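Side-chain contact in soluble epoxide hydrolase (Bacillus megaterium, PDB 4INZ), which is a soluble epoxide hydrolase, an enzyme of the alpha/beta hydrolase fold: residues R97-I100 against E101-Y105. The protein carries 1 engineered substitution. Sequence-based numbering, arbitrary orientation.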
loop_
_atom_site.group_PDB
_atom_site.type_symbol
_atom_site.label_atom_id
_atom_site.label_comp_id
_atom_site.label_asym_id
_atom_site.label_seq_id
_atom_site.Cartn_x
_atom_site.Cartn_y
_atom_site.Cartn_z
ATOM N N ARG A 97 8.058 -7.118 9.451
ATOM C CA ARG A 97 8.582 -7.307 10.797
ATOM C C ARG A 97 10.105 -7.207 10.817
ATOM O O ARG A 97 10.677 -6.528 11.672
ATOM C CB ARG A 97 8.144 -8.654 11.367
ATOM C CG ARG A 97 8.264 -8.741 12.872
ATOM C CD ARG A 97 8.109 -10.181 13.355
ATOM N NE ARG A 97 9.169 -11.046 12.845
ATOM C CZ ARG A 97 10.387 -11.119 13.371
ATOM N NH1 ARG A 97 10.704 -10.378 14.426
ATOM N NH2 ARG A 97 11.293 -11.930 12.843
ATOM N N GLN A 98 10.757 -7.883 9.875
ATOM C CA GLN A 98 12.218 -7.922 9.840
ATOM C C GLN A 98 12.821 -6.593 9.381
ATOM O O GLN A 98 13.921 -6.235 9.786
ATOM C CB GLN A 98 12.726 -9.074 8.962
ATOM C CG GLN A 98 12.404 -10.466 9.485
ATOM C CD GLN A 98 13.263 -11.545 8.835
ATOM O OE1 GLN A 98 14.338 -11.264 8.306
ATOM N NE2 GLN A 98 12.785 -12.783 8.864
ATOM N N VAL A 99 12.107 -5.861 8.535
ATOM C CA VAL A 99 12.591 -4.557 8.105
ATOM C C VAL A 99 12.681 -3.590 9.283
ATOM O O VAL A 99 13.682 -2.886 9.451
ATOM C CB VAL A 99 11.702 -3.958 7.005
ATOM C CG1 VAL A 99 11.981 -2.469 6.850
ATOM C CG2 VAL A 99 11.928 -4.707 5.693
ATOM N N ILE A 100 11.636 -3.560 10.099
ATOM C CA ILE A 100 11.603 -2.687 11.271
ATOM C C ILE A 100 12.757 -3.012 12.222
ATOM O O ILE A 100 13.478 -2.121 12.685
ATOM C CB ILE A 100 10.243 -2.781 12.005
ATOM C CG1 ILE A 100 9.125 -2.267 11.092
ATOM C CG2 ILE A 100 10.271 -1.991 13.304
ATOM C CD1 ILE A 100 7.722 -2.513 11.622
ATOM N N GLU A 101 12.946 -4.296 12.492
ATOM C CA GLU A 101 14.037 -4.719 13.361
ATOM C C GLU A 101 15.392 -4.538 12.690
ATOM O O GLU A 101 16.369 -4.158 13.338
ATOM C CB GLU A 101 13.852 -6.169 13.787
ATOM C CG GLU A 101 12.667 -6.387 14.697
ATOM C CD GLU A 101 12.766 -7.687 15.461
ATOM O OE1 GLU A 101 13.683 -8.481 15.157
ATOM O OE2 GLU A 101 11.934 -7.907 16.366
ATOM N N GLY A 102 15.451 -4.815 11.392
ATOM C CA GLY A 102 16.696 -4.709 10.653
ATOM C C GLY A 102 17.233 -3.290 10.653
ATOM O O GLY A 102 18.447 -3.069 10.669
ATOM N N LEU A 103 16.318 -2.326 10.631
ATOM C CA LEU A 103 16.676 -0.912 10.635
ATOM C C LEU A 103 17.071 -0.431 12.026
ATOM O O LEU A 103 17.555 0.691 12.187
ATOM C CB LEU A 103 15.514 -0.074 10.106
ATOM C CG LEU A 103 15.210 -0.249 8.620
ATOM C CD1 LEU A 103 13.917 0.456 8.261
ATOM C CD2 LEU A 103 16.370 0.275 7.774
ATOM N N GLY A 104 16.852 -1.277 13.027
ATOM C CA GLY A 104 17.285 -0.983 14.382
ATOM C C GLY A 104 16.176 -0.531 15.315
ATOM O O GLY A 104 16.448 0.003 16.390
ATOM N N TYR A 105 14.927 -0.757 14.915
ATOM C CA TYR A 105 13.775 -0.291 15.687
ATOM C C TYR A 105 12.942 -1.429 16.278
ATOM O O TYR A 105 12.998 -2.566 15.802
ATOM C CB TYR A 105 12.885 0.599 14.813
ATOM C CG TYR A 105 13.596 1.825 14.307
ATOM C CD1 TYR A 105 14.282 1.805 13.102
ATOM C CD2 TYR A 105 13.593 3.003 15.043
ATOM C CE1 TYR A 105 14.935 2.927 12.635
ATOM C CE2 TYR A 105 14.246 4.129 14.584
ATOM C CZ TYR A 105 14.913 4.086 13.380
ATOM O OH TYR A 105 15.564 5.209 12.920
#
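With CG trans to the main-chain N (chi1 -162°) and a bend at chi3 of 63°, the long R97 side chain swings along the helix to E101, one turn on, whose carboxylate is reached by a chain extended beyond CG. NH1 of R97 lies 3.4 Å from OE2 of E101, a long salt bridge with the acid near the guanidinium plane but the two flat groups 84° apart. Both ends have further partners: OE2 of E94 forms a salt bridge with NH2 of R97, and the Y130 hydroxyl bonds OE2 of E101. E101 lies exposed, as suits an acid, while the R97 side chain also packs on F123 and Y127. Among the aliphatics, CG1 of V99 rests 3.8 Å from CD1 of L103, side by side and pointing the same way, V99 touching V25 and L103 touching I23 of strand 20-25. I100 packs on L42 and F123, its CG2 4.0 Å from CB of Y105. The Y105 ring carries its hydroxyl on to H66 and G38. G104, with positive phi, adopts a conformation that a residue without a side chain readily accepts, and breaks the helical path. Its N bonds E101 O at 2.9 Å, and Y105 N bonds I100 O at 3.0 Å: a Schellman motif, C-terminal cap of the helix, ahead of strand 108-112 in the alpha/beta hydrolase fold.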